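PDB 3KLJ: NADH-rubredoxin oxidoreductase from Clostridium acetobutylicum, which passes electrons from NADH through its bound FAD to rubredoxin, feeding the chain that scavenges dioxygen in this obligate anaerobe. Local coordinates for residues D125-L130 with S221-A226; K148-G153 with G215-S220. All coordinates share one frame; numbering follows the deposited sequence.

Interaction 1 (D125-L130 with S221-A226). With FAD (flavin-adenine dinucleotide), chain B.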
# COMPACT_ATOMS: atom_id res chain seq x y z
N ASP A 125 -0.83 -10.74 24.29
CA ASP A 125 -2.00 -10.08 24.87
C ASP A 125 -2.57 -9.05 23.91
O ASP A 125 -3.77 -9.04 23.62
CB ASP A 125 -1.66 -9.44 26.22
CG ASP A 125 -1.98 -10.34 27.40
OD1 ASP A 125 -1.67 -11.56 27.34
OD2 ASP A 125 -2.53 -9.84 28.40
N GLU A 126 -1.70 -8.18 23.40
CA GLU A 126 -2.11 -7.15 22.46
C GLU A 126 -1.34 -7.29 21.16
O GLU A 126 -0.11 -7.43 21.17
CB GLU A 126 -1.89 -5.76 23.07
CG GLU A 126 -2.54 -4.61 22.28
CD GLU A 126 -2.76 -3.35 23.10
OE1 GLU A 126 -2.38 -3.33 24.30
OE2 GLU A 126 -3.33 -2.37 22.56
N ILE A 127 -2.06 -7.28 20.04
CA ILE A 127 -1.45 -7.26 18.72
C ILE A 127 -1.65 -5.88 18.11
O ILE A 127 -2.75 -5.34 18.11
CB ILE A 127 -2.02 -8.35 17.77
CG1 ILE A 127 -1.56 -9.75 18.18
CG2 ILE A 127 -1.58 -8.10 16.34
CD1 ILE A 127 -2.58 -10.52 19.00
N PHE A 128 -0.56 -5.32 17.59
CA PHE A 128 -0.60 -4.03 16.93
C PHE A 128 -0.43 -4.22 15.43
O PHE A 128 0.14 -5.22 14.98
CB PHE A 128 0.51 -3.12 17.46
CG PHE A 128 0.37 -2.80 18.93
CD1 PHE A 128 0.99 -3.60 19.88
CD2 PHE A 128 -0.40 -1.73 19.35
CE1 PHE A 128 0.85 -3.32 21.24
CE2 PHE A 128 -0.55 -1.43 20.71
CZ PHE A 128 0.08 -2.23 21.65
N SER A 129 -0.95 -3.27 14.67
CA SER A 129 -0.53 -3.10 13.29
C SER A 129 -0.39 -1.64 12.96
O SER A 129 -0.94 -0.78 13.64
CB SER A 129 -1.45 -3.81 12.30
OG SER A 129 -2.77 -3.89 12.76
N LEU A 130 0.37 -1.37 11.91
CA LEU A 130 0.62 -0.01 11.50
C LEU A 130 -0.18 0.28 10.24
O LEU A 130 0.18 -0.17 9.14
CB LEU A 130 2.12 0.20 11.26
CG LEU A 130 2.58 1.57 10.77
CD1 LEU A 130 2.17 2.66 11.76
CD2 LEU A 130 4.10 1.58 10.55
N SER A 221 7.88 -8.56 24.06
CA SER A 221 7.92 -7.58 22.97
C SER A 221 6.59 -6.88 22.72
O SER A 221 5.52 -7.39 23.05
CB SER A 221 8.35 -8.24 21.66
OG SER A 221 9.50 -9.04 21.83
N CYS A 222 6.67 -5.69 22.12
CA CYS A 222 5.52 -5.09 21.46
C CYS A 222 5.36 -5.84 20.14
O CYS A 222 6.28 -5.86 19.32
CB CYS A 222 5.76 -3.59 21.24
SG CYS A 222 4.70 -2.81 20.01
N VAL A 223 4.22 -6.50 19.96
CA VAL A 223 4.04 -7.36 18.79
C VAL A 223 3.19 -6.69 17.72
O VAL A 223 2.04 -6.27 17.96
CB VAL A 223 3.57 -8.81 19.14
CG1 VAL A 223 4.12 -9.27 20.50
CG2 VAL A 223 2.07 -8.94 19.12
N ILE A 224 3.79 -6.55 16.54
CA ILE A 224 3.17 -5.85 15.42
C ILE A 224 3.01 -6.83 14.26
O ILE A 224 3.98 -7.42 13.81
CB ILE A 224 4.03 -4.64 14.99
CG1 ILE A 224 4.47 -3.82 16.21
CG2 ILE A 224 3.27 -3.77 14.01
CD1 ILE A 224 5.86 -3.28 16.12
N THR A 225 1.79 -7.00 13.78
CA THR A 225 1.56 -7.83 12.61
C THR A 225 1.57 -6.96 11.37
O THR A 225 0.95 -5.90 11.33
CB THR A 225 0.25 -8.65 12.72
OG1 THR A 225 -0.84 -7.78 13.07
CG2 THR A 225 0.40 -9.74 13.79
N ALA A 226 2.35 -7.37 10.38
CA ALA A 226 2.46 -6.70 9.09
C ALA A 226 2.20 -7.79 8.06
O ALA A 226 3.13 -8.34 7.47
CB ALA A 226 3.87 -6.09 8.93
PA FAD B . -6.14 5.58 2.72
O1A FAD B . -6.30 4.33 3.54
O2A FAD B . -4.77 6.20 2.84
O5B FAD B . -7.26 6.64 3.14
C5B FAD B . -8.62 6.26 3.25
C4B FAD B . -9.28 7.04 4.39
O4B FAD B . -10.67 6.75 4.43
C3B FAD B . -8.71 6.63 5.74
O3B FAD B . -8.32 7.79 6.46
C2B FAD B . -9.84 5.90 6.44
O2B FAD B . -9.87 6.15 7.83
C1B FAD B . -11.07 6.48 5.76
N9A FAD B . -12.24 5.58 5.80
C8A FAD B . -12.25 4.22 5.73
N7A FAD B . -13.54 3.79 5.79
C5A FAD B . -14.35 4.87 5.89
C6A FAD B . -15.73 4.99 6.00
N6A FAD B . -16.48 3.93 6.28
N1A FAD B . -16.28 6.26 6.10
C2A FAD B . -15.47 7.38 6.10
N3A FAD B . -14.10 7.24 6.00
C4A FAD B . -13.54 6.00 5.90
N1 FAD B . 2.48 3.08 -0.81
C2 FAD B . 3.50 3.24 -1.73
O2 FAD B . 3.22 3.40 -2.91
N3 FAD B . 4.82 3.26 -1.33
C4 FAD B . 5.14 3.09 -0.00
O4 FAD B . 6.33 3.09 0.32
C4X FAD B . 4.12 2.90 0.94
N5 FAD B . 4.41 2.74 2.29
C5X FAD B . 3.39 2.56 3.21
C6 FAD B . 3.70 2.39 4.57
C7 FAD B . 2.66 2.22 5.50
C7M FAD B . 2.98 2.04 6.95
C8 FAD B . 1.33 2.22 5.07
C8M FAD B . 0.19 2.03 6.04
C9 FAD B . 1.04 2.38 3.72
C9A FAD B . 2.07 2.56 2.79
N10 FAD B . 1.76 2.73 1.44
C10 FAD B . 2.78 2.90 0.52
C1' FAD B . 0.35 2.70 0.98
C2' FAD B . -0.24 4.09 0.78
O2' FAD B . -0.29 4.73 2.04
C3' FAD B . -1.63 3.91 0.21
O3' FAD B . -1.54 3.37 -1.09
C4' FAD B . -2.41 5.21 0.14
O4' FAD B . -2.50 5.81 1.42
C5' FAD B . -3.83 4.89 -0.34
O5' FAD B . -4.59 6.06 -0.21
P FAD B . -6.17 5.97 -0.14
O1P FAD B . -6.74 7.38 -0.07
O2P FAD B . -6.72 5.14 -1.27
O3P FAD B . -6.49 5.14 1.21
O HOH W 1 2.20 -6.79 21.82
O HOH W 2 1.29 -3.44 10.36
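Phe128 O is gripped chiefly by the backbone amide of Thr225: Thr225 N donates to Phe128 O at 2.7 Å. The CA-H of Ile224 closes on the same oxygen, with 3.1 Å from Ile224 CA to Phe128 O. This is parallel pairing at the edge of the Rossmann-type sheet of the NADH-binding domain, where the short strand 127-128 lies against strand 222-225. The partner bond joins Phe128 N to Val223 O at 2.8 Å, nearly straight at 166°, so Phe128 uses both its N-H and its C=O on strand 222-225. Beyond these direct bonds, water takes over at each end: one molecule links Glu126 O to Val223 N, another joins Leu130 N to Thr225 O.

On one face of the sheet the ring of Phe128 keeps Val223 O at its edge, in plane, while Cys222 SG sits obliquely, 4.5 Å from the ring centroid. Helix 133-146 covers this side, its Glu142 touching both Phe128 and Cys222. On the other face Ile127 reaches with two branches. CG1 meets Val223 CG2, and CG2, anti to the backbone N, rests on the side chain of Thr225. Farther along, Leu130 belongs to the FAD pocket, where its CD2 lies 3.8 Å from the flavin methyl C7M.

Interaction 2 (K148-G153 with G215-S220)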
# COMPACT_ATOMS: atom_id res chain seq x y z
N LYS A 148 11.30 -3.66 23.51
CA LYS A 148 11.64 -4.26 22.20
C LYS A 148 10.39 -4.63 21.39
O LYS A 148 9.30 -4.77 21.95
CB LYS A 148 12.59 -5.47 22.35
CG LYS A 148 12.06 -6.61 23.21
CD LYS A 148 13.19 -7.39 23.89
CE LYS A 148 13.84 -8.38 22.95
NZ LYS A 148 15.03 -9.04 23.57
N ALA A 149 10.55 -4.77 20.08
CA ALA A 149 9.42 -5.11 19.20
C ALA A 149 9.63 -6.45 18.48
O ALA A 149 10.77 -6.84 18.19
CB ALA A 149 9.16 -4.00 18.19
N PHE A 150 8.53 -7.14 18.21
CA PHE A 150 8.57 -8.35 17.39
C PHE A 150 7.56 -8.18 16.26
O PHE A 150 6.35 -8.10 16.51
CB PHE A 150 8.27 -9.60 18.24
CG PHE A 150 8.42 -10.90 17.49
CD1 PHE A 150 9.63 -11.24 16.88
CD2 PHE A 150 7.37 -11.80 17.43
CE1 PHE A 150 9.77 -12.45 16.19
CE2 PHE A 150 7.50 -13.01 16.75
CZ PHE A 150 8.71 -13.34 16.13
N ILE A 151 8.07 -8.09 15.03
CA ILE A 151 7.22 -7.88 13.86
C ILE A 151 6.95 -9.20 13.14
O ILE A 151 7.87 -9.87 12.67
CB ILE A 151 7.83 -6.82 12.88
CG1 ILE A 151 7.89 -5.44 13.55
CG2 ILE A 151 6.99 -6.70 11.60
CD1 ILE A 151 9.25 -5.04 14.01
N ILE A 152 5.68 -9.57 13.07
CA ILE A 152 5.24 -10.78 12.38
C ILE A 152 4.77 -10.42 10.97
O ILE A 152 3.87 -9.58 10.80
CB ILE A 152 4.12 -11.51 13.18
CG1 ILE A 152 4.71 -12.13 14.46
CG2 ILE A 152 3.43 -12.56 12.30
CD1 ILE A 152 3.71 -12.78 15.37
N GLY A 153 5.36 -11.06 9.96
CA GLY A 153 5.00 -10.79 8.57
C GLY A 153 6.23 -10.54 7.72
O GLY A 153 7.14 -9.80 8.13
N GLY A 215 6.99 -17.95 22.81
CA GLY A 215 6.29 -17.28 23.90
C GLY A 215 7.10 -16.20 24.60
O GLY A 215 6.61 -15.06 24.75
N ASP A 216 8.33 -16.57 25.00
CA ASP A 216 9.20 -15.66 25.77
C ASP A 216 9.49 -14.35 25.03
O ASP A 216 9.41 -13.27 25.62
CB ASP A 216 10.52 -16.35 26.15
CG ASP A 216 10.34 -17.41 27.23
OD1 ASP A 216 9.27 -17.43 27.89
OD2 ASP A 216 11.28 -18.22 27.43
N LEU A 217 9.82 -14.45 23.74
CA LEU A 217 10.07 -13.26 22.93
C LEU A 217 8.79 -12.48 22.66
O LEU A 217 8.77 -11.26 22.79
CB LEU A 217 10.77 -13.63 21.61
CG LEU A 217 11.07 -12.52 20.59
CD1 LEU A 217 11.88 -11.38 21.21
CD2 LEU A 217 11.80 -13.10 19.38
N ILE A 218 7.72 -13.19 22.29
CA ILE A 218 6.41 -12.57 22.05
C ILE A 218 5.91 -11.79 23.27
O ILE A 218 5.53 -10.62 23.15
CB ILE A 218 5.37 -13.59 21.52
CG1 ILE A 218 5.61 -13.82 20.01
CG2 ILE A 218 3.95 -13.10 21.74
CD1 ILE A 218 4.85 -14.99 19.40
N ARG A 219 5.94 -12.43 24.44
CA ARG A 219 5.50 -11.84 25.71
C ARG A 219 6.24 -10.54 26.03
O ARG A 219 5.59 -9.51 26.42
CB ARG A 219 5.72 -12.85 26.84
CG ARG A 219 4.56 -13.00 27.81
CD ARG A 219 4.80 -14.18 28.77
NE ARG A 219 4.92 -15.46 28.06
CZ ARG A 219 6.01 -16.24 28.07
NH1 ARG A 219 7.11 -15.89 28.78
NH2 ARG A 219 6.00 -17.38 27.39
N SER A 220 7.61 -10.60 25.87
CA SER A 220 8.47 -9.48 26.25
C SER A 220 8.57 -8.38 25.19
O SER A 220 9.25 -7.38 25.40
CB SER A 220 9.88 -9.99 26.60
OG SER A 220 10.50 -10.59 25.49
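Phe150 and Leu217 meet because each sends its CG anti to its own backbone N, at chi1 -174° and 177°, and both CB atoms already point toward the other segment. Leu217 CG then stands over one face of the Phe150 ring. Its CD2 branch lies the same 3.8 Å from Phe150 CD1 as from Phe150 CE1, so this methyl sits above the ring plane, offset toward the CD1-CE1 bond, and the two side chains cross at about a right angle. Ile218 approaches from the same side of the ring plane, obliquely and nearer the CD2-CE2 bond: its CG1 is 3.7 Å from Phe150 CD2 and a little farther from CE2.

In fold terms, helix 215-220 packs here against strand 149-152 of the parallel, Rossmann-type sheet of the NADH-binding domain. The helix lies on the side of the sheet from which Phe150 projects; Ala149 and Ile151 point to helix 156-168 instead. Gly153, just past the strand, begins a GxGxxG pattern consistent with a dinucleotide-binding turn.

Lys148 extends the contact toward the surface with its carbon chain. Its CG lies 3.6 Å from Ser220 O, and after a bend at chi3 of -80° its CE approaches Leu217 CD1 at 4.0 Å. On the exposed side of the helix, Arg219 NH1 forms a salt bridge with Asp216 OD1 at 2.8 Å, using the anti lone pair of that oxygen.

Overall arrangement
From the N terminus, the chain completes much of the FAD-binding part before residues 125-130 lay down the edge strand 127-128. It then forms helix 133-146 and enters strand 149-152, where interaction 2 opens; that loop closes at helix 215-220, 62 residues on. The chain turns directly into strand 222-225, and interaction 1 closes the wider loop, its closest ends 91 residues apart, with interaction 2 nested inside it. Both contacts reach one parallel sheet, in which strand 222-225 lies between 127-128 and 149-152. Main-chain bonds from Cys222 N to Lys148 O and from Ala226 N to Ile152 O join them, and their centres are about 8 Å apart.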